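PDB 3SIW: nodulation fucosyltransferase NodZ from Bradyrhizobium sp., which belongs to the nodulation protein Z family of fucosyltransferases, enzymes of the GT-B fold. Local coordinates for residues Glu163-Gly168 / Pro216-Leu221. Residues are numbered along the deposited sequence; the frame is centred on the assembly and turned at random.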
ATOM      1  N   GLU A 163      20.461   9.156   2.975  1.00 24.90           N
ATOM      2  CA  GLU A 163      21.739   9.757   3.314  1.00 27.38           C
ATOM      3  C   GLU A 163      21.742  11.296   3.148  1.00 28.85           C
ATOM      4  O   GLU A 163      22.312  12.013   3.937  1.00 27.61           O
ATOM      5  CB  GLU A 163      22.882   9.092   2.519  1.00 27.88           C
ATOM      6  CG  GLU A 163      24.190   9.781   2.536  1.00 37.37           C
ATOM      7  CD  GLU A 163      24.758   9.976   3.920  1.00 48.59           C
ATOM      8  OE1 GLU A 163      24.293   9.276   4.858  1.00 49.95           O
ATOM      9  OE2 GLU A 163      25.693  10.801   4.044  1.00 49.29           O
ATOM     10  N   GLU A 164      21.064  11.760   2.121  1.00 29.26           N
ATOM     11  CA  GLU A 164      21.086  13.171   1.715  1.00 30.74           C
ATOM     12  C   GLU A 164      20.242  14.032   2.617  1.00 29.81           C
ATOM     13  O   GLU A 164      20.603  15.136   2.867  1.00 31.14           O
ATOM     14  CB  GLU A 164      20.627  13.308   0.236  1.00 29.51           C
ATOM     15  CG  GLU A 164      21.727  12.942  -0.758  1.00 35.40           C
ATOM     16  CD  GLU A 164      21.216  12.387  -2.087  1.00 36.98           C
ATOM     17  OE1 GLU A 164      19.988  12.399  -2.368  1.00 34.89           O
ATOM     18  OE2 GLU A 164      22.076  11.918  -2.853  1.00 37.33           O
ATOM     19  N   HIS A 165      19.136  13.515   3.114  1.00 29.03           N
ATOM     20  CA  HIS A 165      18.137  14.333   3.804  1.00 29.74           C
ATOM     21  C   HIS A 165      17.770  13.876   5.218  1.00 29.56           C
ATOM     22  O   HIS A 165      17.551  14.719   6.066  1.00 31.93           O
ATOM     23  CB  HIS A 165      16.859  14.394   2.967  1.00 28.20           C
ATOM     24  CG  HIS A 165      17.073  14.993   1.621  1.00 33.92           C
ATOM     25  ND1 HIS A 165      17.366  16.331   1.438  1.00 36.17           N
ATOM     26  CD2 HIS A 165      17.016  14.445   0.388  1.00 38.16           C
ATOM     27  CE1 HIS A 165      17.541  16.565   0.148  1.00 35.82           C
ATOM     28  NE2 HIS A 165      17.346  15.428  -0.510  1.00 39.07           N
ATOM     29  N   PHE A 166      17.714  12.576   5.461  1.00 27.77           N
ATOM     30  CA  PHE A 166      17.173  12.024   6.685  1.00 28.56           C
ATOM     31  C   PHE A 166      18.209  11.837   7.726  1.00 32.26           C
ATOM     32  O   PHE A 166      18.017  12.243   8.885  1.00 33.06           O
ATOM     33  CB  PHE A 166      16.499  10.666   6.447  1.00 28.21           C
ATOM     34  CG  PHE A 166      15.160  10.748   5.741  1.00 26.14           C
ATOM     35  CD1 PHE A 166      15.079  11.209   4.468  1.00 25.47           C
ATOM     36  CD2 PHE A 166      14.005  10.358   6.371  1.00 30.31           C
ATOM     37  CE1 PHE A 166      13.877  11.292   3.803  1.00 26.73           C
ATOM     38  CE2 PHE A 166      12.806  10.467   5.708  1.00 25.53           C
ATOM     39  CZ  PHE A 166      12.755  10.920   4.437  1.00 25.73           C
ATOM     40  N   SER A 167      19.338  11.231   7.320  1.00 32.39           N
ATOM     41  CA  SER A 167      20.434  10.994   8.213  1.00 35.49           C
ATOM     42  C   SER A 167      20.884  12.215   9.045  1.00 36.82           C
ATOM     43  O   SER A 167      21.121  13.322   8.533  1.00 36.53           O
ATOM     44  CB  SER A 167      21.622  10.454   7.414  1.00 36.24           C
ATOM     45  OG  SER A 167      22.563   9.970   8.336  1.00 45.91           O
ATOM     46  N   GLY A 168      21.008  11.995  10.350  1.00 37.59           N
ATOM     47  CA  GLY A 168      21.343  13.062  11.274  1.00 38.80           C
ATOM     48  C   GLY A 168      20.233  14.040  11.643  1.00 37.52           C
ATOM     49  O   GLY A 168      20.492  14.999  12.353  1.00 38.79           O
ATOM     50  N   PRO A 216      18.070  17.713  14.714  1.00 38.91           N
ATOM     51  CA  PRO A 216      17.449  18.865  14.018  1.00 37.58           C
ATOM     52  C   PRO A 216      16.369  18.468  13.013  1.00 33.54           C
ATOM     53  O   PRO A 216      16.495  17.474  12.319  1.00 30.90           O
ATOM     54  CB  PRO A 216      18.626  19.562  13.324  1.00 38.94           C
ATOM     55  CG  PRO A 216      19.884  18.981  14.010  1.00 42.64           C
ATOM     56  CD  PRO A 216      19.526  17.616  14.471  1.00 40.55           C
ATOM     57  N   VAL A 217      15.303  19.249  12.982  1.00 31.63           N
ATOM     58  CA  VAL A 217      14.075  18.887  12.298  1.00 30.91           C
ATOM     59  C   VAL A 217      14.063  19.341  10.819  1.00 30.77           C
ATOM     60  O   VAL A 217      14.442  20.472  10.508  1.00 31.97           O
ATOM     61  CB  VAL A 217      12.869  19.552  13.015  1.00 31.83           C
ATOM     62  CG1 VAL A 217      11.628  19.415  12.193  1.00 29.43           C
ATOM     63  CG2 VAL A 217      12.696  18.960  14.405  1.00 32.02           C
ATOM     64  N   LYS A 218      13.631  18.461   9.914  1.00 28.71           N
ATOM     65  CA  LYS A 218      13.310  18.849   8.548  1.00 27.47           C
ATOM     66  C   LYS A 218      11.903  18.343   8.247  1.00 26.09           C
ATOM     67  O   LYS A 218      11.382  17.448   8.939  1.00 26.10           O
ATOM     68  CB  LYS A 218      14.344  18.350   7.529  1.00 25.76           C
ATOM     69  CG  LYS A 218      15.769  18.891   7.759  1.00 33.95           C
ATOM     70  CD  LYS A 218      16.854  18.252   6.822  1.00 43.19           C
ATOM     71  CE  LYS A 218      16.466  18.215   5.318  1.00 47.42           C
ATOM     72  NZ  LYS A 218      17.598  17.788   4.391  1.00 46.62           N
ATOM     73  N   VAL A 219      11.279  18.928   7.236  1.00 24.76           N
ATOM     74  CA  VAL A 219       9.977  18.496   6.780  1.00 23.44           C
ATOM     75  C   VAL A 219      10.074  17.812   5.413  1.00 23.41           C
ATOM     76  O   VAL A 219      10.472  18.423   4.424  1.00 23.48           O
ATOM     77  CB  VAL A 219       8.950  19.689   6.769  1.00 25.54           C
ATOM     78  CG1 VAL A 219       7.614  19.259   6.205  1.00 22.06           C
ATOM     79  CG2 VAL A 219       8.800  20.279   8.195  1.00 24.00           C
ATOM     80  N   PHE A 220       9.646  16.554   5.355  1.00 22.25           N
ATOM     81  CA  PHE A 220       9.574  15.787   4.099  1.00 21.37           C
ATOM     82  C   PHE A 220       8.128  15.803   3.578  1.00 23.49           C
ATOM     83  O   PHE A 220       7.234  15.277   4.237  1.00 23.65           O
ATOM     84  CB  PHE A 220      10.037  14.364   4.393  1.00 21.69           C
ATOM     85  CG  PHE A 220       9.893  13.421   3.252  1.00 19.62           C
ATOM     86  CD1 PHE A 220      10.354  13.748   2.026  1.00 20.33           C
ATOM     87  CD2 PHE A 220       9.299  12.225   3.417  1.00 20.28           C
ATOM     88  CE1 PHE A 220      10.260  12.887   0.955  1.00 27.17           C
ATOM     89  CE2 PHE A 220       9.199  11.354   2.352  1.00 24.39           C
ATOM     90  CZ  PHE A 220       9.656  11.700   1.120  1.00 24.41           C
ATOM     91  N   LEU A 221       7.890  16.435   2.432  1.00 21.82           N
ATOM     92  CA  LEU A 221       6.585  16.477   1.836  1.00 24.22           C
ATOM     93  C   LEU A 221       6.418  15.481   0.691  1.00 24.67           C
ATOM     94  O   LEU A 221       7.237  15.443  -0.259  1.00 25.30           O
ATOM     95  CB  LEU A 221       6.360  17.866   1.283  1.00 25.97           C
ATOM     96  CG  LEU A 221       5.015  18.203   0.686  1.00 28.82           C
ATOM     97  CD1 LEU A 221       3.923  17.982   1.733  1.00 25.14           C
ATOM     98  CD2 LEU A 221       5.055  19.676   0.254  1.00 32.50           C
TER
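One face of the F220 ring receives the edge of F166 in a T-shaped pair, the centroids 5.4 Å apart and the planes at 66°. The touching atom is F166 CZ, displaced toward the rim of the F220 ring and 3.8 Å from F220 CD2. F220 places its ring here with CG anti to the backbone N (chi1 174°), and both rings also touch I171 and L273. The imidazole of H165 carries the CB of its neighbour E164 over one face, stacks with F240, and at its edge meets K218 NZ in the ring plane. K218 reaches this edge because its chain bends at chi3 (48°), crossing H165 at about a right angle. There K218 NZ gives two weak hydrogen bonds, 3.3 Å to H165 ND1 and 3.5 Å to H165 O near the end of helix 152-166. F240 adds a cation-pi contact to K218. At the margin, P216 CD lies 3.5 Å from G168 O. The contact thus seats the C-terminal end of helix 152-166 against strand 217-223 of a mostly parallel sheet, in the GDP-binding half of this GT-B fold. If the weak bond holds, H165 ND1 probably lacks a proton, and the nearby ammonium would be expected to disfavour a charged imidazole.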